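Local coordinates for protein kirola (Actinidia deliciosa, PDB 4IH0) that is a kiwifruit allergen of the major latex protein family, with a Bet v 1-like fold that probably binds small hydrophobic ligands in its internal cavity, at residues Lys9-Leu14 and Val114-His119. Sequence-based numbering, arbitrary orientation.
Sequences KQVEIL and VTWTFH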
loop_
_atom_site.group_PDB
_atom_site.type_symbol
_atom_site.label_atom_id
_atom_site.label_comp_id
_atom_site.label_asym_id
_atom_site.label_seq_id
_atom_site.Cartn_x
_atom_site.Cartn_y
_atom_site.Cartn_z
ATOM N N LYS A 9 9.937 4.485 4.525
ATOM C CA LYS A 9 10.138 5.682 3.706
ATOM C C LYS A 9 9.060 6.712 4.031
ATOM O O LYS A 9 7.867 6.433 3.958
ATOM C CB LYS A 9 10.143 5.350 2.222
ATOM C CG LYS A 9 10.220 6.530 1.297
ATOM C CD LYS A 9 11.640 7.027 1.236
ATOM C CE LYS A 9 11.898 7.950 0.047
ATOM N NZ LYS A 9 11.696 9.374 0.413
ATOM N N GLN A 10 9.528 7.909 4.390
ATOM C CA GLN A 10 8.669 9.049 4.597
ATOM C C GLN A 10 8.718 9.986 3.384
ATOM O O GLN A 10 9.794 10.349 2.926
ATOM C CB GLN A 10 9.072 9.780 5.883
ATOM C CG GLN A 10 8.149 10.928 6.248
ATOM C CD GLN A 10 8.318 11.321 7.733
ATOM O OE1 GLN A 10 9.438 11.301 8.264
ATOM N NE2 GLN A 10 7.203 11.621 8.413
ATOM N N VAL A 11 7.551 10.322 2.860
ATOM C CA VAL A 11 7.381 11.177 1.693
ATOM C C VAL A 11 6.679 12.470 2.133
ATOM O O VAL A 11 5.539 12.435 2.589
ATOM C CB VAL A 11 6.489 10.481 0.635
ATOM C CG1 VAL A 11 6.313 11.334 -0.627
ATOM C CG2 VAL A 11 7.000 9.070 0.311
ATOM N N GLU A 12 7.313 13.625 1.963
ATOM C CA GLU A 12 6.610 14.887 2.217
ATOM C C GLU A 12 5.619 15.102 1.099
ATOM O O GLU A 12 5.939 14.850 -0.080
ATOM C CB GLU A 12 7.560 16.095 2.249
ATOM C CG GLU A 12 8.503 16.050 3.433
ATOM C CD GLU A 12 7.800 16.124 4.782
ATOM O OE1 GLU A 12 8.027 15.192 5.607
ATOM O OE2 GLU A 12 7.056 17.104 5.043
ATOM N N ILE A 13 4.437 15.586 1.453
ATOM C CA ILE A 13 3.365 15.841 0.489
ATOM C C ILE A 13 2.927 17.299 0.609
ATOM O O ILE A 13 3.383 17.990 1.480
ATOM C CB ILE A 13 2.165 14.899 0.707
ATOM C CG1 ILE A 13 1.550 15.104 2.119
ATOM C CG2 ILE A 13 2.607 13.456 0.558
ATOM C CD1 ILE A 13 0.209 14.416 2.296
ATOM N N LEU A 14 1.970 17.725 -0.209
ATOM C CA LEU A 14 1.532 19.144 -0.245
ATOM C C LEU A 14 0.571 19.588 0.884
ATOM O O LEU A 14 0.708 20.688 1.427
ATOM C CB LEU A 14 0.945 19.450 -1.627
ATOM C CG LEU A 14 1.913 19.050 -2.763
ATOM C CD1 LEU A 14 1.249 19.086 -4.129
ATOM C CD2 LEU A 14 3.159 19.932 -2.735
ATOM N N VAL A 114 3.520 11.295 4.339
ATOM C CA VAL A 114 3.043 9.906 4.352
ATOM C C VAL A 114 4.231 9.014 4.613
ATOM O O VAL A 114 5.289 9.123 3.963
ATOM C CB VAL A 114 2.389 9.535 2.998
ATOM C CG1 VAL A 114 1.933 8.061 2.993
ATOM C CG2 VAL A 114 1.210 10.488 2.742
ATOM N N THR A 115 4.105 8.139 5.584
ATOM C CA THR A 115 5.158 7.203 5.872
ATOM C C THR A 115 4.701 5.799 5.475
ATOM O O THR A 115 3.648 5.345 5.902
ATOM C CB THR A 115 5.562 7.221 7.352
ATOM O OG1 THR A 115 6.041 8.536 7.738
ATOM C CG2 THR A 115 6.661 6.220 7.570
ATOM N N TRP A 116 5.507 5.129 4.657
ATOM C CA TRP A 116 5.289 3.761 4.253
ATOM C C TRP A 116 6.219 2.847 5.041
ATOM O O TRP A 116 7.433 3.050 4.976
ATOM C CB TRP A 116 5.635 3.604 2.762
ATOM C CG TRP A 116 4.673 4.350 1.869
ATOM C CD1 TRP A 116 4.753 5.663 1.426
ATOM C CD2 TRP A 116 3.467 3.822 1.296
ATOM N NE1 TRP A 116 3.689 5.968 0.621
ATOM C CE2 TRP A 116 2.876 4.879 0.520
ATOM C CE3 TRP A 116 2.827 2.571 1.360
ATOM C CZ2 TRP A 116 1.711 4.675 -0.193
ATOM C CZ3 TRP A 116 1.656 2.395 0.665
ATOM C CH2 TRP A 116 1.125 3.424 -0.109
ATOM N N THR A 117 5.697 1.801 5.648
ATOM C CA THR A 117 6.550 0.851 6.406
ATOM C C THR A 117 6.218 -0.523 5.906
ATOM O O THR A 117 5.018 -0.881 5.809
ATOM C CB THR A 117 6.333 0.955 7.939
ATOM O OG1 THR A 117 6.643 2.278 8.390
ATOM C CG2 THR A 117 7.251 0.009 8.716
ATOM N N PHE A 118 7.230 -1.286 5.531
ATOM C CA PHE A 118 7.041 -2.688 5.178
ATOM C C PHE A 118 7.673 -3.548 6.285
ATOM O O PHE A 118 8.797 -3.296 6.716
ATOM C CB PHE A 118 7.765 -3.067 3.897
ATOM C CG PHE A 118 7.314 -2.366 2.631
ATOM C CD1 PHE A 118 6.145 -1.617 2.516
ATOM C CD2 PHE A 118 8.152 -2.488 1.492
ATOM C CE1 PHE A 118 5.818 -0.990 1.311
ATOM C CE2 PHE A 118 7.790 -1.921 0.300
ATOM C CZ PHE A 118 6.645 -1.155 0.204
ATOM N N HIS A 119 6.941 -4.555 6.698
ATOM C CA HIS A 119 7.490 -5.631 7.512
ATOM C C HIS A 119 7.308 -6.915 6.773
ATOM O O HIS A 119 6.189 -7.266 6.332
ATOM C CB HIS A 119 6.752 -5.707 8.871
ATOM C CG HIS A 119 6.919 -4.499 9.739
ATOM N ND1 HIS A 119 8.103 -4.003 10.030
ATOM C CD2 HIS A 119 6.009 -3.777 10.496
ATOM C CE1 HIS A 119 7.973 -2.959 10.862
ATOM N NE2 HIS A 119 6.695 -2.829 11.153
#
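Lys9-Val11 and Val114-Trp116 pair as antiparallel strands, joining the first and last strands of the Bet v 1-type sheet. The N-to-C directions of the two short strand segments differ by 162°, and their axes approach to 4.6 Å.

Two hydrogen-bonded pairs, Lys9 with Trp116 and Val11 with Val114, lie on either side of the non-hydrogen-bonded pair Gln10 with Thr115. All four backbone bonds are short and nearly straight. Trp116 N reaches Lys9 O at 2.8 Å, and Val11 N reaches Val114 O at 2.8 Å. In return, Lys9 N bonds to Trp116 O and Val114 N to Val11 O, each at 2.9 Å. The oxygens of Lys9 and Val114 also accept a CA-H...O contact, from Thr115 and Gln10 respectively.

Gln10 and Thr115 share the more exposed face. The Gln10 side chain is extended, with CG anti to the backbone N (chi1 -175°). The amide NE2 is 3.4 Å from Thr115 OG1, but the angle is poor for a hydrogen bond. NE2 bonds instead to Ser113 OG.

Lys9, Val11, Val114 and Trp116 point to the other face. The Lys9 chain then leads away from the partner strand toward helix 131-145. Val11 CG2 meets the indole at its edge, near the ring plane, 4.2 Å from Trp116 CD1. The indole NE1 is hydrogen-bonded to Thr141 OG1 of that helix. Past the paired residues, Ile13 packs CG2 against Val114 CG2 at 3.9 Å.

Strand 4-12 is one of the two edge strands of the sheet within this chain. Strand 113-122 continues the sheet to strand 96-106, where Val103 touches Val114 and Trp116. Phe20 of helix 18-25 touches Ile13 and Val114, while Phe24 packs edge-to-face with Trp116. Helix 131-145 sets Cys137 against Trp116 and Met134 and Ile138 against Lys9.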